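Local coordinates for hypothetical membrane spanning protein (Thermus thermophilus, PDB 2VPZ) that probably serves as the quinone-binding membrane subunit of a polysulfide reductase, helping to pass electrons from menaquinol toward polysulfide, at residues V23-L34 with A156-A164; L173-L184 with G217-P228. All coordinates share one frame; numbering follows the deposited sequence.

Contact 1: residues V23-L34 with A156-A164; sequences VLVGLAGGVALL and ALVLALGLA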
loop_
_atom_site.group_PDB
_atom_site.type_symbol
_atom_site.label_atom_id
_atom_site.label_comp_id
_atom_site.label_asym_id
_atom_site.label_seq_id
_atom_site.Cartn_x
_atom_site.Cartn_y
_atom_site.Cartn_z
ATOM N N VAL C 23 40.476 12.904 12.070
ATOM C CA VAL C 23 41.092 13.615 13.182
ATOM C C VAL C 23 42.154 14.592 12.628
ATOM O O VAL C 23 42.269 15.732 13.078
ATOM C CB VAL C 23 41.795 12.639 14.215
ATOM C CG1 VAL C 23 42.638 13.439 15.249
ATOM C CG2 VAL C 23 40.754 11.757 14.926
ATOM N N LEU C 24 42.896 14.150 11.619
ATOM C CA LEU C 24 43.977 14.948 11.032
ATOM C C LEU C 24 43.542 16.231 10.274
ATOM O O LEU C 24 44.094 17.306 10.527
ATOM C CB LEU C 24 44.930 14.075 10.191
ATOM C CG LEU C 24 46.329 13.718 10.766
ATOM C CD1 LEU C 24 46.192 13.225 12.220
ATOM C CD2 LEU C 24 47.045 12.650 9.897
ATOM N N VAL C 25 42.569 16.122 9.369
ATOM C CA VAL C 25 42.076 17.289 8.625
ATOM C C VAL C 25 41.502 18.366 9.610
ATOM O O VAL C 25 41.427 19.556 9.261
ATOM C CB VAL C 25 41.003 16.873 7.532
ATOM C CG1 VAL C 25 39.672 16.519 8.188
ATOM C CG2 VAL C 25 40.819 17.995 6.499
ATOM N N GLY C 26 41.118 17.953 10.826
ATOM C CA GLY C 26 40.634 18.850 11.869
ATOM C C GLY C 26 41.796 19.741 12.315
ATOM O O GLY C 26 41.716 20.980 12.320
ATOM N N LEU C 27 42.894 19.074 12.675
ATOM C CA LEU C 27 44.188 19.661 13.051
ATOM C C LEU C 27 44.699 20.552 11.918
ATOM O O LEU C 27 45.074 21.710 12.129
ATOM C CB LEU C 27 45.249 18.600 13.255
ATOM C CG LEU C 27 45.633 18.284 14.696
ATOM C CD1 LEU C 27 46.670 17.148 14.732
ATOM C CD2 LEU C 27 46.171 19.560 15.370
ATOM N N ALA C 28 44.776 19.970 10.731
ATOM C CA ALA C 28 45.282 20.693 9.574
ATOM C C ALA C 28 44.537 22.041 9.410
ATOM O O ALA C 28 45.162 23.109 9.537
ATOM C CB ALA C 28 45.154 19.835 8.271
ATOM N N GLY C 29 43.222 21.974 9.188
ATOM C CA GLY C 29 42.367 23.138 9.019
ATOM C C GLY C 29 42.365 24.221 10.095
ATOM O O GLY C 29 42.435 25.424 9.801
ATOM N N GLY C 30 42.284 23.786 11.349
ATOM C CA GLY C 30 42.349 24.666 12.502
ATOM C C GLY C 30 43.733 25.280 12.743
ATOM O O GLY C 30 43.838 26.368 13.312
ATOM N N VAL C 31 44.815 24.623 12.349
ATOM C CA VAL C 31 46.131 25.255 12.531
ATOM C C VAL C 31 46.320 26.296 11.387
ATOM O O VAL C 31 46.943 27.350 11.589
ATOM C CB VAL C 31 47.321 24.198 12.636
ATOM C CG1 VAL C 31 48.688 24.877 12.409
ATOM C CG2 VAL C 31 47.298 23.548 14.047
ATOM N N ALA C 32 45.743 26.036 10.218
ATOM C CA ALA C 32 45.778 26.987 9.106
ATOM C C ALA C 32 44.913 28.238 9.485
ATOM O O ALA C 32 45.156 29.332 8.971
ATOM C CB ALA C 32 45.231 26.347 7.789
ATOM N N LEU C 33 43.927 28.077 10.376
ATOM C CA LEU C 33 43.107 29.228 10.819
ATOM C C LEU C 33 43.962 30.085 11.790
ATOM O O LEU C 33 43.968 31.320 11.706
ATOM C CB LEU C 33 41.765 28.801 11.507
ATOM C CG LEU C 33 40.865 29.966 12.010
ATOM C CD1 LEU C 33 40.208 30.694 10.827
ATOM C CD2 LEU C 33 39.782 29.469 12.985
ATOM N N LEU C 34 44.683 29.412 12.691
ATOM C CA LEU C 34 45.589 30.056 13.633
ATOM C C LEU C 34 46.678 30.858 12.875
ATOM O O LEU C 34 46.906 32.036 13.177
ATOM C CB LEU C 34 46.245 29.035 14.573
ATOM C CG LEU C 34 45.273 28.378 15.569
ATOM C CD1 LEU C 34 46.059 27.825 16.773
ATOM C CD2 LEU C 34 44.209 29.406 16.035
ATOM N N ALA C 156 37.543 20.606 15.604
ATOM C CA ALA C 156 38.775 20.828 14.846
ATOM C C ALA C 156 39.550 22.007 15.499
ATOM O O ALA C 156 40.787 22.073 15.429
ATOM C CB ALA C 156 38.435 21.154 13.346
ATOM N N LEU C 157 38.808 22.897 16.162
ATOM C CA LEU C 157 39.368 24.043 16.884
ATOM C C LEU C 157 39.982 23.582 18.229
ATOM O O LEU C 157 41.079 24.008 18.594
ATOM C CB LEU C 157 38.314 25.159 17.066
ATOM C CG LEU C 157 37.812 25.780 15.736
ATOM C CD1 LEU C 157 36.610 26.729 15.965
ATOM C CD2 LEU C 157 38.987 26.502 15.032
ATOM N N VAL C 158 39.305 22.705 18.957
ATOM C CA VAL C 158 39.867 22.176 20.194
ATOM C C VAL C 158 41.228 21.435 19.876
ATOM O O VAL C 158 42.182 21.508 20.665
ATOM C CB VAL C 158 38.851 21.218 20.914
ATOM C CG1 VAL C 158 39.438 20.698 22.220
ATOM C CG2 VAL C 158 37.517 21.972 21.174
ATOM N N LEU C 159 41.330 20.770 18.716
ATOM C CA LEU C 159 42.584 20.091 18.303
ATOM C C LEU C 159 43.726 21.096 18.017
ATOM O O LEU C 159 44.836 20.918 18.506
ATOM C CB LEU C 159 42.400 19.177 17.065
ATOM C CG LEU C 159 41.504 17.931 17.204
ATOM C CD1 LEU C 159 41.513 17.097 15.913
ATOM C CD2 LEU C 159 41.970 17.082 18.390
ATOM N N ALA C 160 43.456 22.122 17.219
ATOM C CA ALA C 160 44.481 23.117 16.908
ATOM C C ALA C 160 44.978 23.909 18.148
ATOM O O ALA C 160 46.196 24.049 18.364
ATOM C CB ALA C 160 43.991 24.106 15.809
ATOM N N LEU C 161 44.050 24.414 18.958
ATOM C CA LEU C 161 44.370 25.190 20.167
ATOM C C LEU C 161 45.034 24.329 21.273
ATOM O O LEU C 161 45.866 24.825 22.055
ATOM C CB LEU C 161 43.117 25.931 20.703
ATOM C CG LEU C 161 42.545 27.096 19.844
ATOM C CD1 LEU C 161 41.131 27.514 20.316
ATOM C CD2 LEU C 161 43.514 28.295 19.885
ATOM N N GLY C 162 44.661 23.052 21.322
ATOM C CA GLY C 162 45.235 22.107 22.262
ATOM C C GLY C 162 46.710 21.864 21.937
ATOM O O GLY C 162 47.545 21.715 22.839
ATOM N N LEU C 163 47.031 21.844 20.641
ATOM C CA LEU C 163 48.397 21.663 20.093
ATOM C C LEU C 163 49.236 22.955 20.376
ATOM O O LEU C 163 50.369 22.886 20.896
ATOM C CB LEU C 163 48.347 21.358 18.567
ATOM C CG LEU C 163 49.515 20.753 17.769
ATOM C CD1 LEU C 163 50.028 21.747 16.719
ATOM C CD2 LEU C 163 50.659 20.315 18.707
ATOM N N ALA C 164 48.652 24.113 20.048
ATOM C CA ALA C 164 49.257 25.434 20.270
ATOM C C ALA C 164 49.670 25.620 21.737
ATOM O O ALA C 164 50.730 26.190 22.017
ATOM C CB ALA C 164 48.260 26.568 19.853
#
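Leu159 carries CG anti to its carbonyl carbon (chi1 -66°), which sends CD1 across to the backbone of helix 16-41, where it meets Val23 O at 3.2 Å. Leu159 CD1 also lies 3.9 Å from Val23 CG1, and the two side chains cross at about a right angle. Val31 likewise depends on its first torsion: at chi1 163° the CG2 branch is anti to the carbonyl carbon and rests 3.8 Å from Ala160 CB. Between these groups the helices come very close, their segment axes 7.6 Å apart and crossing at -67°. Gly26 and Gly30, spaced as in a GxxxG motif, make this possible, because neither puts a side chain into the interface. Ala156 and Ala160 face them with single methyls: Ala156 CB lies against CA and O of Gly26, and Ala160 CB comes within 3.3 Å of Gly30 C. Leu27 reaches over the other helix with CD2, which is 3.7 Å from Leu159 O. Toward the far end of the crossing, Leu34 CD1 touches both Leu161 CD2 and Ala164 CB, each at 4.0 Å, while Leu33 CD2 meets Leu157 CD2 at 3.7 Å. The crossing lies deep in the helix bundle. Val25 of the same helix turns away from it to pack on Tyr130, a quinone-binding residue of helix 117-136. No hydrogen bond joins the two segments. Gly26 O and Ala156 O approach each other as two acceptors, each taken up by an N-H of its own helix, Gly30 N and Ala160 N. The helices therefore rely on close van der Waals fit rather than on hydrogen bonds or charges: small residues let backbone meet backbone, and aliphatic branches close the two ends of a crossing of apolar side chains, probably within the membrane.

Contact 2: residues L173-L184 with G217-P228; sequences LFPLRVLAGASL and GLGTFWQERLAP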
loop_
_atom_site.group_PDB
_atom_site.type_symbol
_atom_site.label_atom_id
_atom_site.label_comp_id
_atom_site.label_asym_id
_atom_site.label_seq_id
_atom_site.Cartn_x
_atom_site.Cartn_y
_atom_site.Cartn_z
ATOM N N LEU C 173 45.234 28.947 25.679
ATOM C CA LEU C 173 44.711 28.189 26.857
ATOM C C LEU C 173 43.389 28.759 27.395
ATOM O O LEU C 173 42.718 28.082 28.188
ATOM C CB LEU C 173 45.695 28.016 28.076
ATOM C CG LEU C 173 44.999 27.337 29.300
ATOM C CD1 LEU C 173 44.822 25.813 29.086
ATOM C CD2 LEU C 173 45.773 27.616 30.600
ATOM N N PHE C 174 43.026 29.985 27.018
ATOM C CA PHE C 174 41.707 30.540 27.421
ATOM C C PHE C 174 40.725 30.182 26.253
ATOM O O PHE C 174 39.661 29.592 26.509
ATOM C CB PHE C 174 41.770 32.069 27.743
ATOM C CG PHE C 174 40.410 32.758 27.857
ATOM C CD1 PHE C 174 39.453 32.366 28.804
ATOM C CD2 PHE C 174 40.084 33.784 26.966
ATOM C CE1 PHE C 174 38.179 32.988 28.852
ATOM C CE2 PHE C 174 38.831 34.413 26.993
ATOM C CZ PHE C 174 37.874 34.014 27.938
ATOM N N PRO C 175 41.070 30.491 24.972
ATOM C CA PRO C 175 40.137 30.111 23.888
ATOM C C PRO C 175 39.929 28.557 23.882
ATOM O O PRO C 175 38.834 28.081 23.593
ATOM C CB PRO C 175 40.795 30.625 22.596
ATOM C CG PRO C 175 42.236 30.961 22.979
ATOM C CD PRO C 175 42.190 31.288 24.466
ATOM N N LEU C 176 40.968 27.788 24.216
ATOM C CA LEU C 176 40.838 26.320 24.271
ATOM C C LEU C 176 39.747 25.888 25.286
ATOM O O LEU C 176 39.006 24.951 25.019
ATOM C CB LEU C 176 42.185 25.598 24.597
ATOM C CG LEU C 176 42.151 24.088 24.970
ATOM C CD1 LEU C 176 41.878 23.210 23.720
ATOM C CD2 LEU C 176 43.476 23.661 25.651
ATOM N N ARG C 177 39.616 26.581 26.419
ATOM C CA ARG C 177 38.599 26.245 27.444
ATOM C C ARG C 177 37.143 26.667 27.066
ATOM O O ARG C 177 36.164 25.991 27.438
ATOM C CB ARG C 177 38.990 26.818 28.816
ATOM C CG ARG C 177 40.330 26.323 29.384
ATOM C CD ARG C 177 40.561 26.775 30.836
ATOM N NE ARG C 177 41.347 25.814 31.614
ATOM C CZ ARG C 177 42.452 26.087 32.295
ATOM N NH1 ARG C 177 42.932 27.320 32.308
ATOM N NH2 ARG C 177 43.082 25.121 32.955
ATOM N N VAL C 178 37.020 27.782 26.349
ATOM C CA VAL C 178 35.737 28.307 25.864
ATOM C C VAL C 178 35.204 27.334 24.776
ATOM O O VAL C 178 34.097 26.800 24.885
ATOM C CB VAL C 178 35.893 29.763 25.233
ATOM C CG1 VAL C 178 34.554 30.255 24.655
ATOM C CG2 VAL C 178 36.427 30.762 26.285
ATOM N N LEU C 179 36.017 27.086 23.744
ATOM C CA LEU C 179 35.666 26.165 22.651
ATOM C C LEU C 179 35.508 24.685 23.063
ATOM O O LEU C 179 34.779 23.927 22.413
ATOM C CB LEU C 179 36.677 26.284 21.488
ATOM C CG LEU C 179 36.657 27.652 20.797
ATOM C CD1 LEU C 179 37.711 27.707 19.688
ATOM C CD2 LEU C 179 35.250 27.935 20.240
ATOM N N ALA C 180 36.195 24.270 24.121
ATOM C CA ALA C 180 36.080 22.894 24.623
ATOM C C ALA C 180 34.780 22.758 25.462
ATOM O O ALA C 180 34.191 21.675 25.541
ATOM C CB ALA C 180 37.342 22.490 25.452
ATOM N N GLY C 181 34.351 23.861 26.074
ATOM C CA GLY C 181 33.102 23.898 26.834
ATOM C C GLY C 181 31.906 23.833 25.880
ATOM O O GLY C 181 30.902 23.146 26.144
ATOM N N ALA C 182 32.014 24.537 24.753
ATOM C CA ALA C 182 30.995 24.539 23.696
ATOM C C ALA C 182 30.854 23.109 23.107
ATOM O O ALA C 182 29.757 22.534 23.128
ATOM C CB ALA C 182 31.384 25.554 22.575
ATOM N N SER C 183 31.964 22.542 22.621
ATOM C CA SER C 183 32.030 21.181 22.054
ATOM C C SER C 183 31.463 20.121 23.021
ATOM O O SER C 183 30.697 19.247 22.609
ATOM C CB SER C 183 33.471 20.767 21.669
ATOM O OG SER C 183 34.134 21.707 20.849
ATOM N N LEU C 184 31.819 20.180 24.297
ATOM C CA LEU C 184 31.318 19.169 25.228
ATOM C C LEU C 184 29.852 19.371 25.574
ATOM O O LEU C 184 29.146 18.408 25.887
ATOM C CB LEU C 184 32.186 19.061 26.505
ATOM C CG LEU C 184 33.694 18.797 26.292
ATOM C CD1 LEU C 184 34.480 19.161 27.567
ATOM C CD2 LEU C 184 33.966 17.338 25.870
ATOM N N GLY C 217 37.340 15.024 28.561
ATOM C CA GLY C 217 37.369 16.422 28.184
ATOM C C GLY C 217 37.130 17.439 29.288
ATOM O O GLY C 217 37.440 18.634 29.129
ATOM N N LEU C 218 36.576 16.987 30.413
ATOM C CA LEU C 218 36.311 17.844 31.592
ATOM C C LEU C 218 37.617 18.237 32.330
ATOM O O LEU C 218 37.633 19.187 33.120
ATOM C CB LEU C 218 35.303 17.176 32.589
ATOM C CG LEU C 218 33.817 16.998 32.222
ATOM C CD1 LEU C 218 33.005 16.495 33.432
ATOM C CD2 LEU C 218 33.220 18.322 31.713
ATOM N N GLY C 219 38.682 17.484 32.059
ATOM C CA GLY C 219 40.003 17.724 32.597
ATOM C C GLY C 219 40.681 18.901 31.906
ATOM O O GLY C 219 41.829 19.265 32.208
ATOM N N THR C 220 39.995 19.499 30.937
ATOM C CA THR C 220 40.521 20.688 30.259
ATOM C C THR C 220 40.322 21.949 31.194
ATOM O O THR C 220 40.958 22.984 30.966
ATOM C CB THR C 220 39.811 20.927 28.841
ATOM O OG1 THR C 220 39.747 19.726 28.080
ATOM C CG2 THR C 220 40.566 22.020 28.026
ATOM N N PHE C 221 39.498 21.843 32.246
ATOM C CA PHE C 221 39.193 22.926 33.229
ATOM C C PHE C 221 39.809 22.810 34.649
ATOM O O PHE C 221 39.528 23.644 35.521
ATOM C CB PHE C 221 37.655 23.072 33.365
ATOM C CG PHE C 221 36.905 23.076 32.076
ATOM C CD1 PHE C 221 35.998 22.047 31.759
ATOM C CD2 PHE C 221 37.119 24.094 31.160
ATOM C CE1 PHE C 221 35.327 22.049 30.533
ATOM C CE2 PHE C 221 36.477 24.110 29.927
ATOM C CZ PHE C 221 35.566 23.076 29.607
ATOM N N TRP C 222 40.644 21.787 34.821
ATOM C CA TRP C 222 41.388 21.367 36.051
ATOM C C TRP C 222 42.875 21.798 36.202
ATOM O O TRP C 222 43.176 22.988 36.407
ATOM C CB TRP C 222 41.331 19.835 36.204
ATOM C CG TRP C 222 42.093 19.320 37.416
ATOM C CD1 TRP C 222 42.459 20.046 38.524
ATOM C CD2 TRP C 222 42.553 17.971 37.665
ATOM N NE1 TRP C 222 43.098 19.244 39.429
ATOM C CE2 TRP C 222 43.173 17.970 38.937
ATOM C CE3 TRP C 222 42.500 16.762 36.939
ATOM C CZ2 TRP C 222 43.737 16.800 39.515
ATOM C CZ3 TRP C 222 43.061 15.583 37.509
ATOM C CH2 TRP C 222 43.669 15.624 38.787
ATOM N N GLN C 223 43.800 20.834 36.124
ATOM C CA GLN C 223 45.263 21.064 36.228
ATOM C C GLN C 223 45.826 21.588 34.864
ATOM O O GLN C 223 45.538 21.026 33.796
ATOM C CB GLN C 223 46.040 19.773 36.711
ATOM C CG GLN C 223 47.578 19.938 37.107
ATOM C CD GLN C 223 47.868 20.128 38.621
ATOM O OE1 GLN C 223 46.962 20.114 39.456
ATOM N NE2 GLN C 223 49.156 20.295 38.968
ATOM N N GLU C 224 46.566 22.698 34.950
ATOM C CA GLU C 224 47.232 23.418 33.841
ATOM C C GLU C 224 47.869 22.507 32.753
ATOM O O GLU C 224 47.449 22.576 31.602
ATOM C CB GLU C 224 48.292 24.423 34.381
ATOM C CG GLU C 224 48.860 25.481 33.377
ATOM C CD GLU C 224 47.863 26.604 33.054
ATOM O OE1 GLU C 224 46.644 26.336 33.060
ATOM O OE2 GLU C 224 48.309 27.751 32.778
ATOM N N ARG C 225 48.838 21.643 33.066
ATOM C CA ARG C 225 49.409 20.815 31.996
ATOM C C ARG C 225 48.757 19.433 31.632
ATOM O O ARG C 225 49.346 18.632 30.891
ATOM C CB ARG C 225 50.973 20.701 32.103
ATOM C CG ARG C 225 51.705 20.924 30.735
ATOM C CD ARG C 225 52.832 19.888 30.470
ATOM N NE ARG C 225 52.787 19.161 29.188
ATOM C CZ ARG C 225 53.743 18.338 28.750
ATOM N NH1 ARG C 225 54.819 18.139 29.492
ATOM N NH2 ARG C 225 53.630 17.694 27.585
ATOM N N LEU C 226 47.547 19.156 32.148
ATOM C CA LEU C 226 46.729 17.947 31.773
ATOM C C LEU C 226 45.705 18.473 30.759
ATOM O O LEU C 226 45.266 17.769 29.839
ATOM C CB LEU C 226 45.883 17.305 32.906
ATOM C CG LEU C 226 46.335 16.776 34.267
ATOM C CD1 LEU C 226 45.112 16.396 35.138
ATOM C CD2 LEU C 226 47.303 15.574 34.101
ATOM N N ALA C 227 45.290 19.719 30.988
ATOM C CA ALA C 227 44.295 20.426 30.176
ATOM C C ALA C 227 44.425 20.244 28.622
ATOM O O ALA C 227 43.377 20.033 28.001
ATOM C CB ALA C 227 44.194 21.904 30.606
ATOM N N PRO C 228 45.632 20.429 27.982
ATOM C CA PRO C 228 45.665 20.194 26.525
ATOM C C PRO C 228 45.578 18.699 26.084
ATOM O O PRO C 228 45.070 18.380 24.995
ATOM C CB PRO C 228 46.993 20.791 26.061
ATOM C CG PRO C 228 47.244 21.899 26.997
ATOM C CD PRO C 228 46.712 21.352 28.368
#
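The bend that links helix 210-217 to helix 227-245 folds against the first turns of helix 175-189, and Arg177 ties the two elements together by reaching from the helix to Thr220 in the bend. Arg177 NE donates to Thr220 O at 2.9 Å with an N-H...O angle of 153°. The donor lies in the carbonyl plane, although the oxygen is tilted somewhat from the guanidinium plane. The chain gets there by bending at chi3 (149°), after a first torsion that sets CG anti to the carbonyl carbon. Leu173 CD1, four residues earlier in the chain, lies over the centre of one guanidinium face and probably limits how the group can turn. Glu224 OE1 forms a long salt bridge with Arg177 NH2, 3.8 Å away, the carboxylate and guanidinium planes being 31° apart. A methionine in place of Arg177 would probably leave Thr220 O without its side-chain donor and Glu224 without its opposite charge, so that the bend would be less firmly tied to the helix. Thr220 also packs on the helix: its CG2 touches Leu176 CG at 4.0 Å, the side chains crossing at about a right angle, while its OG1 bonds back to Gly217 O at 2.8 Å. Gly217 O also accepts from Thr220 N, both donors coming from the same face of its plane, and has Leu184 CD1 beside it at 3.4 Å. Leu176 CD2 extends the apolar contact to Pro228. On the surface, Phe221 turns the edge of its ring to the helix backbone, with CZ 3.8 Å from Gly181 CA and CE2 3.1 Å from Arg177 O, the oxygen that takes the helix bond from Gly181 N.

Contact 1 is a buried crossing near the middle of the chain, whereas contact 2 lies farther out, partly on the surface and away from the annotated sites. Their centres are 14 Å apart, and helices 148-166 and 175-189, which follow each other in the chain, bring them together: Val158 packs on Leu176 and Ser183, Leu161 on Leu179, and Gly162 on Pro228. Chemistry follows place. The inner crossing of 23-34 with 156-164 brings together only apolar side chains and glycines, with no hydrogen bond across it, while the outer contact of 173-184 with 217-228 adds a charged pair and a side-chain-to-backbone bond. Segment 173-184 also packs on another copy of this protein, through Phe174, Val178, Leu179 and Ala182; contact 1 meets no other chain.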